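Side-chain contacts in cytochrome C'' (Methylophilus methylotrophus, PDB 1GU2), which probably carries electrons as a monomeric c-type cytochrome, using one covalently bound heme c whose iron lies between two histidine ligands: residues F39-P42 with E46-C49; L73-R76 with R81-D84. All blocks are in the same frame, centred on the assembly; numbering follows the deposited sequence.

Following the chain from its N terminus, helices 2-19 and 28-36 come first, and contact 1 then closes the hairpin of strands 39-40 and 46-47. The second strand runs almost directly into helix 49-53, which carries both heme-linking cysteines and the axial ligand H53. Contact 2 opens only after strand 69-70 and closes a loop of four residues within the link to helix 85-100, so the two contacts follow in series and neither nest nor cross. The centres of contacts 1 and 2 are about 25 Å apart, on opposite sides of the centre of the chain. Heme c joins them: contact 1 leads to its thioether bond at C49, contact 2 to one of its propionates at R81.

Contact 1 (F39-P42 with E46-C49); sequences FKTP and EAAC. With HEC (heme c), chain C.
The F39 ring lies over the backbone of the opposite strand, one face centred on A47 O, which stands 3.2 Å from the ring plane; A48 N lies over that same face. CE1 meets the methyl CB of A47 at 3.9 Å, while CE2 lies 3.6 Å from A48 CA. CG sits between the backbone N and the carbonyl carbon (chi1 53°), which folds the ring back over the neighbouring strand. A47 O also accepts the F39 backbone N at 2.8 Å, and A47 N returns a bond to F39 O at 3.0 Å: an antiparallel hydrogen-bonded pair in a beta hairpin. T41 CG2 adds a 4.1 Å contact to A47 CB, and T41 OG1 bonds to K45 O. Beyond the hairpin, F39 touches I99 and L100 of helix 85-100. An alanine in place of F39 is likely to uncover the A47 carbonyl and open a gap toward I99 and L100, although both backbone bonds could remain. Two residues beyond A47, C49 SG bonds covalently to heme CAB (1.8 Å), and the second strand leads into the CXXCH heme-binding motif, whose first cysteine is C49, with F39 shielding a carbonyl already engaged by an N-H.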
loop_
_atom_site.group_PDB
_atom_site.type_symbol
_atom_site.label_atom_id
_atom_site.label_comp_id
_atom_site.label_asym_id
_atom_site.label_seq_id
_atom_site.Cartn_x
_atom_site.Cartn_y
_atom_site.Cartn_z
ATOM N N PHE A 39 -7.652 5.663 10.916
ATOM C CA PHE A 39 -7.620 4.700 12.009
ATOM C C PHE A 39 -7.202 5.414 13.271
ATOM O O PHE A 39 -6.704 6.535 13.270
ATOM C CB PHE A 39 -6.687 3.529 11.648
ATOM C CG PHE A 39 -5.295 3.918 11.225
ATOM C CD1 PHE A 39 -4.327 4.304 12.142
ATOM C CD2 PHE A 39 -4.943 3.860 9.887
ATOM C CE1 PHE A 39 -3.019 4.603 11.739
ATOM C CE2 PHE A 39 -3.664 4.172 9.452
ATOM C CZ PHE A 39 -2.683 4.555 10.378
ATOM N N LYS A 40 -7.425 4.741 14.407
ATOM C CA LYS A 40 -7.166 5.330 15.714
ATOM C C LYS A 40 -5.825 4.868 16.217
ATOM O O LYS A 40 -5.605 3.657 16.384
ATOM C CB LYS A 40 -8.271 4.970 16.702
ATOM C CG LYS A 40 -8.331 5.745 18.004
ATOM C CD LYS A 40 -9.446 5.205 18.926
ATOM C CE LYS A 40 -9.476 5.913 20.287
ATOM N NZ LYS A 40 -10.657 5.508 21.099
ATOM N N THR A 41 -4.909 5.785 16.442
ATOM C CA THR A 41 -3.642 5.456 17.069
ATOM C C THR A 41 -3.849 5.271 18.560
ATOM O O THR A 41 -4.907 5.688 19.105
ATOM C CB THR A 41 -2.563 6.504 16.782
ATOM O OG1 THR A 41 -2.970 7.692 17.439
ATOM C CG2 THR A 41 -2.370 6.816 15.309
ATOM N N PRO A 42 -2.913 4.652 19.268
ATOM C CA PRO A 42 -3.115 4.446 20.718
ATOM C C PRO A 42 -3.487 5.696 21.507
ATOM O O PRO A 42 -4.295 5.647 22.449
ATOM C CB PRO A 42 -1.725 3.872 21.157
ATOM C CG PRO A 42 -1.261 3.167 19.945
ATOM C CD PRO A 42 -1.653 4.047 18.789
ATOM N N GLU A 46 -6.184 10.375 15.184
ATOM C CA GLU A 46 -6.412 9.636 13.958
ATOM C C GLU A 46 -5.248 9.789 12.983
ATOM O O GLU A 46 -4.619 10.857 12.939
ATOM C CB GLU A 46 -7.694 10.151 13.296
ATOM C CG GLU A 46 -8.929 9.766 14.086
ATOM C CD GLU A 46 -10.213 10.286 13.477
ATOM O OE1 GLU A 46 -10.148 11.181 12.613
ATOM O OE2 GLU A 46 -11.216 9.764 13.997
ATOM N N ALA A 47 -4.982 8.761 12.213
ATOM C CA ALA A 47 -4.008 8.846 11.102
ATOM C C ALA A 47 -4.503 7.937 9.976
ATOM O O ALA A 47 -5.384 7.128 10.192
ATOM C CB ALA A 47 -2.606 8.428 11.532
ATOM N N ALA A 48 -3.920 8.095 8.804
ATOM C CA ALA A 48 -4.207 7.253 7.633
ATOM C C ALA A 48 -2.906 7.029 6.881
ATOM O O ALA A 48 -1.944 7.784 7.065
ATOM C CB ALA A 48 -5.200 7.916 6.682
ATOM N N CYS A 49 -2.862 6.044 6.002
ATOM C CA CYS A 49 -1.694 5.936 5.113
ATOM C C CYS A 49 -1.432 7.290 4.389
ATOM O O CYS A 49 -0.284 7.700 4.220
ATOM C CB CYS A 49 -1.878 4.847 4.071
ATOM S SG CYS A 49 -2.461 3.249 4.681
HETATM FE FE HEC C . 4.270 4.004 4.278
HETATM C CHA HEC C . 7.198 3.232 2.681
HETATM C CHB HEC C . 2.610 1.814 2.257
HETATM C CHC HEC C . 1.457 4.414 6.207
HETATM C CHD HEC C . 5.883 6.462 6.047
HETATM N NA HEC C . 4.771 2.822 2.739
HETATM C C1A HEC C . 6.055 2.610 2.208
HETATM C C2A HEC C . 5.987 1.653 1.140
HETATM C C3A HEC C . 4.700 1.296 0.989
HETATM C C4A HEC C . 3.947 1.988 2.006
HETATM C CMA HEC C . 4.095 0.296 -0.028
HETATM C CAA HEC C . 7.197 1.156 0.330
HETATM C CBA HEC C . 7.809 -0.129 0.916
HETATM C CGA HEC C . 8.995 -0.594 0.143
HETATM O O1A HEC C . 9.904 -1.195 0.755
HETATM O O2A HEC C . 9.078 -0.388 -1.079
HETATM N NB HEC C . 2.412 3.244 4.242
HETATM C C1B HEC C . 1.913 2.334 3.353
HETATM C C2B HEC C . 0.561 1.959 3.747
HETATM C C3B HEC C . 0.252 2.668 4.869
HETATM C C4B HEC C . 1.404 3.491 5.158
HETATM C CMB HEC C . -0.334 0.939 3.021
HETATM C CAB HEC C . -1.052 2.676 5.701
HETATM C CBB HEC C . -1.380 1.286 6.242
HETATM N NC HEC C . 3.773 5.204 5.804
HETATM C C1C HEC C . 2.536 5.250 6.451
HETATM C C2C HEC C . 2.533 6.338 7.404
HETATM C C3C HEC C . 3.762 6.933 7.350
HETATM C C4C HEC C . 4.537 6.227 6.368
HETATM C CMC HEC C . 1.282 6.704 8.229
HETATM C CAC HEC C . 4.282 8.181 8.064
HETATM C CBC HEC C . 4.217 8.073 9.584
HETATM N ND HEC C . 6.137 4.696 4.340
HETATM C C1D HEC C . 6.631 5.708 5.174
HETATM C C2D HEC C . 8.064 5.778 5.066
HETATM C C3D HEC C . 8.459 4.748 4.260
HETATM C C4D HEC C . 7.259 4.159 3.708
HETATM C CMD HEC C . 8.965 6.802 5.779
HETATM C CAD HEC C . 9.919 4.277 4.038
HETATM C CBD HEC C . 10.718 5.213 3.097
HETATM C CGD HEC C . 10.619 4.842 1.632
HETATM O O1D HEC C . 10.858 5.699 0.732
HETATM O O2D HEC C . 10.323 3.658 1.323
#

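Contact 2 (L73-R76 with R81-D84); sequences LAPR and RFTD. With HEC (heme c), chain C.
The R81 chain passes L73 O and then the L73 side chain on its way to the heme. Its CG packs 3.5 Å from L73 O, and the guanidinium beyond it has L73 CD2 over one face, 3.9 Å from NH1. Heme CAA shares that face with L73 CD2. The carboxylate carbon CGD of a propionate lies at the guanidinium edge, in its plane, with the two oxygens to opposite sides of that plane. Two separate bonds meet them: NH1 gives a hydrogen to O1D at 3.0 Å and NH2 one to O2D at 2.9 Å, with angles at hydrogen of 157° and 158°. This paired but twisted grip should still limit the carboxylate's rotation, and the positive charge probably stabilises its ionised form. L73 itself presents both methyls to the porphyrin, CD2 lying 3.6 Å from heme C2A and CD1 against C4A and CHB, and its side chain comes close to the axial ligand H53. The setting is the heme pocket of a cytochrome c-like domain, with both segments in the irregular link between strand 69-70 and helix 85-100. A bend at chi2 (-60°) turns the arginine chain past L73 O, and further bonds secure its head: NE to P72 O and NH1 to P71 O, two carbonyls just ahead of L73. At the R81 backbone, P75 CB rests 3.8 Å from R81 O and approaches the edge of the F82 ring, near its plane, at CD1 (4.3 Å). Farther out, helix 2-19 backs P75 through A5 and F82 through A5 and L8, while I113 and L116 of helix 106-118 pack on F82. F112 and L116 from that same helix touch L73.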
loop_
_atom_site.group_PDB
_atom_site.type_symbol
_atom_site.label_atom_id
_atom_site.label_comp_id
_atom_site.label_asym_id
_atom_site.label_seq_id
_atom_site.Cartn_x
_atom_site.Cartn_y
_atom_site.Cartn_z
ATOM N N LEU A 73 4.774 6.151 -4.034
ATOM C CA LEU A 73 4.511 4.723 -3.985
ATOM C C LEU A 73 4.093 4.083 -5.314
ATOM O O LEU A 73 4.344 2.898 -5.527
ATOM C CB LEU A 73 3.418 4.440 -2.963
ATOM C CG LEU A 73 3.730 4.844 -1.501
ATOM C CD1 LEU A 73 2.623 4.354 -0.574
ATOM C CD2 LEU A 73 5.105 4.325 -1.066
ATOM N N ALA A 74 3.467 4.865 -6.217
ATOM C CA ALA A 74 2.952 4.290 -7.450
ATOM C C ALA A 74 4.070 3.871 -8.384
ATOM O O ALA A 74 4.911 4.702 -8.749
ATOM C CB ALA A 74 2.052 5.307 -8.132
ATOM N N PRO A 75 4.163 2.599 -8.765
ATOM C CA PRO A 75 5.344 2.125 -9.529
ATOM C C PRO A 75 5.425 2.591 -10.966
ATOM O O PRO A 75 6.517 2.561 -11.535
ATOM C CB PRO A 75 5.258 0.597 -9.424
ATOM C CG PRO A 75 3.812 0.339 -9.224
ATOM C CD PRO A 75 3.299 1.487 -8.356
ATOM N N ARG A 76 4.343 3.104 -11.538
ATOM C CA ARG A 76 4.474 3.729 -12.878
ATOM C C ARG A 76 5.200 5.064 -12.782
ATOM O O ARG A 76 5.856 5.488 -13.732
ATOM C CB ARG A 76 3.102 3.814 -13.546
ATOM C CG ARG A 76 3.156 4.447 -14.935
ATOM C CD ARG A 76 3.975 3.712 -15.941
ATOM N NE ARG A 76 3.558 2.371 -16.331
ATOM C CZ ARG A 76 4.394 1.412 -16.769
ATOM N NH1 ARG A 76 3.941 0.208 -17.108
ATOM N NH2 ARG A 76 5.712 1.574 -16.903
ATOM N N ARG A 81 9.952 1.348 -7.055
ATOM C CA ARG A 81 9.057 0.612 -6.154
ATOM C C ARG A 81 8.786 -0.797 -6.632
ATOM O O ARG A 81 8.351 -0.986 -7.792
ATOM C CB ARG A 81 7.737 1.380 -5.974
ATOM C CG ARG A 81 7.842 2.745 -5.274
ATOM C CD ARG A 81 8.408 2.600 -3.867
ATOM N NE ARG A 81 8.352 3.884 -3.179
ATOM C CZ ARG A 81 8.963 4.094 -2.025
ATOM N NH1 ARG A 81 8.840 5.285 -1.464
ATOM N NH2 ARG A 81 9.681 3.137 -1.453
ATOM N N PHE A 82 9.042 -1.775 -5.789
ATOM C CA PHE A 82 8.858 -3.209 -6.012
ATOM C C PHE A 82 9.934 -3.841 -6.881
ATOM O O PHE A 82 9.878 -5.075 -7.111
ATOM C CB PHE A 82 7.461 -3.596 -6.504
ATOM C CG PHE A 82 6.337 -3.076 -5.626
ATOM C CD1 PHE A 82 5.666 -1.894 -5.956
ATOM C CD2 PHE A 82 5.979 -3.742 -4.473
ATOM C CE1 PHE A 82 4.658 -1.396 -5.142
ATOM C CE2 PHE A 82 4.982 -3.261 -3.654
ATOM C CZ PHE A 82 4.336 -2.047 -3.949
ATOM N N THR A 83 10.976 -3.101 -7.322
ATOM C CA THR A 83 12.034 -3.758 -8.095
ATOM C C THR A 83 12.893 -4.673 -7.245
ATOM O O THR A 83 13.415 -5.675 -7.789
ATOM C CB THR A 83 12.868 -2.699 -8.815
ATOM O OG1 THR A 83 11.974 -2.027 -9.727
ATOM C CG2 THR A 83 14.015 -3.358 -9.591
ATOM N N ASP A 84 13.052 -4.323 -5.996
ATOM C CA ASP A 84 13.858 -5.020 -5.020
ATOM C C ASP A 84 13.038 -6.192 -4.498
ATOM O O ASP A 84 12.689 -6.322 -3.349
ATOM C CB ASP A 84 14.295 -4.138 -3.882
ATOM C CG ASP A 84 13.189 -3.437 -3.149
ATOM O OD1 ASP A 84 12.105 -3.205 -3.692
ATOM O OD2 ASP A 84 13.422 -3.049 -1.951
HETATM FE FE HEC C . 4.270 4.004 4.278
HETATM C CHA HEC C . 7.198 3.232 2.681
HETATM C CHB HEC C . 2.610 1.814 2.257
HETATM C CHC HEC C . 1.457 4.414 6.207
HETATM C CHD HEC C . 5.883 6.462 6.047
HETATM N NA HEC C . 4.771 2.822 2.739
HETATM C C1A HEC C . 6.055 2.610 2.208
HETATM C C2A HEC C . 5.987 1.653 1.140
HETATM C C3A HEC C . 4.700 1.296 0.989
HETATM C C4A HEC C . 3.947 1.988 2.006
HETATM C CMA HEC C . 4.095 0.296 -0.028
HETATM C CAA HEC C . 7.197 1.156 0.330
HETATM C CBA HEC C . 7.809 -0.129 0.916
HETATM C CGA HEC C . 8.995 -0.594 0.143
HETATM O O1A HEC C . 9.904 -1.195 0.755
HETATM O O2A HEC C . 9.078 -0.388 -1.079
HETATM N NB HEC C . 2.412 3.244 4.242
HETATM C C1B HEC C . 1.913 2.334 3.353
HETATM C C2B HEC C . 0.561 1.959 3.747
HETATM C C3B HEC C . 0.252 2.668 4.869
HETATM C C4B HEC C . 1.404 3.491 5.158
HETATM C CMB HEC C . -0.334 0.939 3.021
HETATM C CAB HEC C . -1.052 2.676 5.701
HETATM C CBB HEC C . -1.380 1.286 6.242
HETATM N NC HEC C . 3.773 5.204 5.804
HETATM C C1C HEC C . 2.536 5.250 6.451
HETATM C C2C HEC C . 2.533 6.338 7.404
HETATM C C3C HEC C . 3.762 6.933 7.350
HETATM C C4C HEC C . 4.537 6.227 6.368
HETATM C CMC HEC C . 1.282 6.704 8.229
HETATM C CAC HEC C . 4.282 8.181 8.064
HETATM C CBC HEC C . 4.217 8.073 9.584
HETATM N ND HEC C . 6.137 4.696 4.340
HETATM C C1D HEC C . 6.631 5.708 5.174
HETATM C C2D HEC C . 8.064 5.778 5.066
HETATM C C3D HEC C . 8.459 4.748 4.260
HETATM C C4D HEC C . 7.259 4.159 3.708
HETATM C CMD HEC C . 8.965 6.802 5.779
HETATM C CAD HEC C . 9.919 4.277 4.038
HETATM C CBD HEC C . 10.718 5.213 3.097
HETATM C CGD HEC C . 10.619 4.842 1.632
HETATM O O1D HEC C . 10.858 5.699 0.732
HETATM O O2D HEC C . 10.323 3.658 1.323
#